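Local coordinates for protein ylmH (Streptococcus pneumoniae, PDB 2FPH) that probably binds RNA or another nucleic acid and may take part in cell division, pairing a YlmH N-terminal region with a putative RNA-binding domain, at residues L44-L47 and A48-G52; L70-P73 and D74-P78. All coordinates share one frame; numbering follows the deposited sequence.

Interaction 1. Residues L44-L47 and A48-G52; sequences LKIL and AKTYG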
loop_
_atom_site.group_PDB
_atom_site.type_symbol
_atom_site.label_atom_id
_atom_site.label_comp_id
_atom_site.label_asym_id
_atom_site.label_seq_id
_atom_site.Cartn_x
_atom_site.Cartn_y
_atom_site.Cartn_z
ATOM N N LEU A 44 -6.569 -12.200 3.854
ATOM C CA LEU A 44 -6.177 -11.823 5.215
ATOM C C LEU A 44 -7.458 -11.565 6.047
ATOM O O LEU A 44 -7.529 -11.912 7.208
ATOM C CB LEU A 44 -5.256 -10.624 5.148
ATOM C CG LEU A 44 -4.130 -10.414 6.147
ATOM C CD1 LEU A 44 -3.818 -8.914 6.335
ATOM C CD2 LEU A 44 -3.994 -11.294 7.380
ATOM N N LYS A 45 -8.467 -10.917 5.474
ATOM C CA LYS A 45 -9.756 -10.745 6.147
ATOM C C LYS A 45 -10.380 -12.081 6.632
ATOM O O LYS A 45 -10.851 -12.157 7.752
ATOM C CB LYS A 45 -10.736 -10.023 5.217
ATOM C CG LYS A 45 -10.462 -8.527 5.137
ATOM C CD LYS A 45 -11.169 -7.889 3.987
ATOM C CE LYS A 45 -11.123 -6.347 4.002
ATOM N NZ LYS A 45 -10.789 -5.771 5.321
ATOM N N ILE A 46 -10.281 -13.108 5.814
ATOM C CA ILE A 46 -10.732 -14.458 6.194
ATOM C C ILE A 46 -9.924 -15.048 7.396
ATOM O O ILE A 46 -10.503 -15.456 8.443
ATOM C CB ILE A 46 -10.710 -15.419 5.041
ATOM C CG1 ILE A 46 -11.712 -15.001 3.942
ATOM C CG2 ILE A 46 -11.086 -16.790 5.509
ATOM C CD1 ILE A 46 -11.357 -15.677 2.601
ATOM N N LEU A 47 -8.599 -14.964 7.276
ATOM C CA LEU A 47 -7.714 -15.443 8.370
ATOM C C LEU A 47 -8.013 -14.676 9.660
ATOM O O LEU A 47 -8.128 -15.263 10.714
ATOM C CB LEU A 47 -6.249 -15.299 7.960
ATOM C CG LEU A 47 -5.264 -16.447 7.741
ATOM C CD1 LEU A 47 -5.897 -17.761 7.265
ATOM C CD2 LEU A 47 -4.088 -16.021 6.922
ATOM N N ALA A 48 -8.087 -13.351 9.599
ATOM C CA ALA A 48 -8.365 -12.524 10.763
ATOM C C ALA A 48 -9.669 -12.933 11.462
ATOM O O ALA A 48 -9.683 -13.175 12.663
ATOM C CB ALA A 48 -8.397 -11.081 10.385
ATOM N N LYS A 49 -10.746 -13.096 10.698
ATOM C CA LYS A 49 -12.036 -13.553 11.229
ATOM C C LYS A 49 -11.898 -14.908 11.944
ATOM O O LYS A 49 -12.411 -15.114 13.058
ATOM C CB LYS A 49 -13.045 -13.625 10.075
ATOM C CG LYS A 49 -13.907 -12.327 9.927
ATOM C CD LYS A 49 -14.841 -12.398 8.706
ATOM C CE LYS A 49 -14.751 -11.160 7.814
ATOM N NZ LYS A 49 -15.823 -11.108 6.711
ATOM N N THR A 50 -11.170 -15.809 11.310
ATOM C CA THR A 50 -10.960 -17.160 11.800
ATOM C C THR A 50 -10.327 -17.125 13.206
ATOM O O THR A 50 -10.689 -17.921 14.079
ATOM C CB THR A 50 -10.105 -17.911 10.822
ATOM O OG1 THR A 50 -10.826 -18.093 9.578
ATOM C CG2 THR A 50 -9.864 -19.299 11.307
ATOM N N TYR A 51 -9.405 -16.187 13.405
ATOM C CA TYR A 51 -8.610 -16.107 14.643
ATOM C C TYR A 51 -9.031 -15.210 15.870
ATOM O O TYR A 51 -8.217 -14.888 16.683
ATOM C CB TYR A 51 -7.097 -15.979 14.263
ATOM C CG TYR A 51 -6.647 -17.273 13.608
ATOM C CD1 TYR A 51 -6.463 -18.401 14.385
ATOM C CD2 TYR A 51 -6.594 -17.434 12.207
ATOM C CE1 TYR A 51 -6.156 -19.623 13.823
ATOM C CE2 TYR A 51 -6.243 -18.698 11.615
ATOM C CZ TYR A 51 -6.032 -19.781 12.468
ATOM O OH TYR A 51 -5.724 -21.043 12.027
ATOM N N GLY A 52 -10.257 -14.741 16.077
ATOM C CA GLY A 52 -10.918 -13.682 15.408
ATOM C C GLY A 52 -10.278 -12.393 15.979
ATOM O O GLY A 52 -10.503 -11.906 17.139
#

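Interaction 2. Residues L70-P73 and D74-P78; sequences LLYP and DYFQP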
loop_
_atom_site.group_PDB
_atom_site.type_symbol
_atom_site.label_atom_id
_atom_site.label_comp_id
_atom_site.label_asym_id
_atom_site.label_seq_id
_atom_site.Cartn_x
_atom_site.Cartn_y
_atom_site.Cartn_z
ATOM N N LEU A 70 -4.664 -3.260 8.745
ATOM C CA LEU A 70 -4.304 -3.227 10.154
ATOM C C LEU A 70 -4.979 -4.388 10.855
ATOM O O LEU A 70 -6.189 -4.603 10.729
ATOM C CB LEU A 70 -4.744 -1.905 10.712
ATOM C CG LEU A 70 -3.902 -0.688 10.529
ATOM C CD1 LEU A 70 -4.756 0.527 10.804
ATOM C CD2 LEU A 70 -2.689 -0.905 11.535
ATOM N N LEU A 71 -4.195 -5.175 11.596
ATOM C CA LEU A 71 -4.708 -6.286 12.415
ATOM C C LEU A 71 -4.599 -5.848 13.865
ATOM O O LEU A 71 -3.547 -5.344 14.227
ATOM C CB LEU A 71 -3.861 -7.534 12.141
ATOM C CG LEU A 71 -3.930 -8.099 10.701
ATOM C CD1 LEU A 71 -2.879 -9.138 10.325
ATOM C CD2 LEU A 71 -5.250 -8.707 10.463
ATOM N N TYR A 72 -5.613 -6.042 14.744
ATOM C CA TYR A 72 -5.549 -5.413 16.059
ATOM C C TYR A 72 -6.480 -6.028 17.093
ATOM O O TYR A 72 -7.447 -6.692 16.722
ATOM C CB TYR A 72 -5.769 -3.916 15.990
ATOM C CG TYR A 72 -7.019 -3.542 15.228
ATOM C CD1 TYR A 72 -6.980 -3.410 13.860
ATOM C CD2 TYR A 72 -8.242 -3.352 15.869
ATOM C CE1 TYR A 72 -8.115 -3.120 13.128
ATOM C CE2 TYR A 72 -9.422 -3.027 15.100
ATOM C CZ TYR A 72 -9.315 -2.898 13.753
ATOM O OH TYR A 72 -10.443 -2.610 12.974
ATOM N N PRO A 73 -6.089 -5.918 18.365
ATOM C CA PRO A 73 -6.974 -6.302 19.472
ATOM C C PRO A 73 -8.124 -5.300 19.581
ATOM O O PRO A 73 -8.003 -4.193 19.072
ATOM C CB PRO A 73 -6.064 -6.204 20.689
ATOM C CG PRO A 73 -4.699 -6.250 20.136
ATOM C CD PRO A 73 -4.802 -5.429 18.891
ATOM N N ASP A 74 -9.149 -5.657 20.362
ATOM C CA ASP A 74 -10.436 -4.934 20.379
ATOM C C ASP A 74 -10.410 -3.539 21.008
ATOM O O ASP A 74 -11.201 -2.643 20.593
ATOM C CB ASP A 74 -11.500 -5.779 21.042
ATOM C CG ASP A 74 -11.844 -7.041 20.246
ATOM O OD1 ASP A 74 -11.693 -7.081 18.988
ATOM O OD2 ASP A 74 -12.264 -8.070 20.813
ATOM N N TYR A 75 -9.489 -3.321 21.929
ATOM C CA TYR A 75 -9.319 -2.007 22.495
ATOM C C TYR A 75 -9.046 -0.929 21.401
ATOM O O TYR A 75 -9.386 0.235 21.584
ATOM C CB TYR A 75 -8.221 -2.025 23.554
ATOM C CG TYR A 75 -6.805 -2.132 23.026
ATOM C CD1 TYR A 75 -6.194 -3.378 22.871
ATOM C CD2 TYR A 75 -6.068 -0.995 22.742
ATOM C CE1 TYR A 75 -4.897 -3.487 22.372
ATOM C CE2 TYR A 75 -4.744 -1.084 22.256
ATOM C CZ TYR A 75 -4.175 -2.343 22.086
ATOM O OH TYR A 75 -2.891 -2.429 21.635
ATOM N N PHE A 76 -8.465 -1.307 20.266
ATOM C CA PHE A 76 -7.982 -0.315 19.289
ATOM C C PHE A 76 -9.136 0.029 18.295
ATOM O O PHE A 76 -9.686 -0.849 17.738
ATOM C CB PHE A 76 -6.748 -0.914 18.583
ATOM C CG PHE A 76 -5.958 0.069 17.738
ATOM C CD1 PHE A 76 -5.066 0.956 18.328
ATOM C CD2 PHE A 76 -6.047 0.044 16.364
ATOM C CE1 PHE A 76 -4.313 1.821 17.574
ATOM C CE2 PHE A 76 -5.282 0.919 15.580
ATOM C CZ PHE A 76 -4.433 1.828 16.194
ATOM N N GLN A 77 -9.562 1.254 17.981
ATOM C CA GLN A 77 -8.942 2.535 17.943
ATOM C C GLN A 77 -8.771 3.071 16.455
ATOM O O GLN A 77 -8.494 4.204 16.375
ATOM C CB GLN A 77 -7.648 2.664 18.777
ATOM C CG GLN A 77 -7.801 3.229 20.179
ATOM C CD GLN A 77 -6.562 3.093 21.041
ATOM O OE1 GLN A 77 -5.509 3.678 20.741
ATOM N NE2 GLN A 77 -6.677 2.318 22.128
ATOM N N PRO A 78 -8.947 2.346 15.322
ATOM C CA PRO A 78 -8.183 2.724 14.101
ATOM C C PRO A 78 -8.639 4.040 13.450
ATOM O O PRO A 78 -9.845 4.275 13.363
ATOM C CB PRO A 78 -8.404 1.567 13.138
ATOM C CG PRO A 78 -9.197 0.484 14.033
ATOM C CD PRO A 78 -9.895 1.275 15.015
HETATM O O HOH W 1 -9.444 -7.706 18.112
#

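Interaction 1. Residues L44-L47 and A48-G52
Thr50 reaches back one helical turn to Ile46 with both its backbone and its side chain. With OG1 beside its own backbone N and anti to the carbonyl carbon (chi1 -66°), the hydroxyl donates to Ile46 O, OG1 to O 2.9 Å, from above the carbonyl plane. Thr50 N reaches the same oxygen at 3.0 Å, nearly in line with the C=O bond, so two donors grip Ile46 O. A threonine suits this last helical position because its hydroxyl can fold back on a carbonyl of the preceding turn.

Ala48 N to Leu44 O (2.8 Å) and Lys49 N to Lys45 O (3.1 Å) continue the ordinary helical ladder. Tyr51, where the chain leaves helical geometry, still donates from N to Leu47 O at 3.1 Å. Its CG stands opposite the Tyr51 carbonyl carbon (chi1 -67°), which turns the ring edge to that oxygen: CD2 lies 3.0 Å from Leu47 O, close to the ring plane, while Thr50 CG2 rests over one face toward the rim. Lys49 runs its methylene chain, CB to CE, past Lys45 O before NZ bonds to Tyr3 OH.

Three residues of helix 38-50 are buried: Leu47 against Leu14, Met18 and Ile21 of helix 11-27, Leu44 against Val69 and Leu71 of strand 69-72, and the small Ala48 against Leu71 and Cys55 of strand 54-57. Ile46 lies against Tyr3 and Phe6 instead.

Interaction 2. Residues L70-P73 and D74-P78
Pro78 lays its ring across the Tyr72 side chain at about a right angle, and the contact is a CH-pi interaction: CG sits over one face, 3.9 Å from the ring centroid, with its closest approach, 3.4 Å, to Tyr72 CZ. Tyrosine offers a broad electron-rich face, and proline a compact ring of polarised C-H groups to set against it.

Among the other apolar contacts, the Phe76 ring meets Tyr72 obliquely, planes at 59°, with Phe76 CD2 3.9 Å from Tyr72 CG. Phe76 CG is anti to its backbone N (chi1 -169°), which carries the ring back across the tyrosine. Pro73 and Tyr75 lie side by side, Pro73 CB 3.4 Å from Tyr75 CE1, and Tyr75 OH goes on to bond to Tyr28 O.

Hydrogen bonding closes the turn. Phe76 N donates to Pro73 O at 3.2 Å, completing a type I beta turn whose first residue is Pro73. Water 1 donates to Tyr72 O at 2.6 Å and to Asp74 OD1, joining the end of the strand to the aspartate carboxylate.

One direct backbone bond and one water bridge thus supply the polar links between the two segments, while proline and aromatic surfaces provide most of the side-chain contact. The pyrrolidine rings of Pro73 and Pro78 restrict phi at the start of the turn and beyond its end, and the aromatic rings pack between them.

Interaction 1 comes first along the chain, at the end of helix 38-50, and interaction 2 follows where strand 69-72 runs out into a loop leading toward strand 85-91. Their centres are about 13 Å apart, on the same side of the chain's centre, and they meet through Leu71: its CD1 packs 3.8 Å from Leu44 CD2, and its CD2 lies 3.9 Å from Ala48 CB. Strand 69-72 is the middle strand of the three-stranded antiparallel sheet, and helix 38-50 packs on it and on its neighbour 54-57. Residues 74-78 then lead from that helix-and-sheet unit toward the five-stranded sheet of the putative RNA-binding domain.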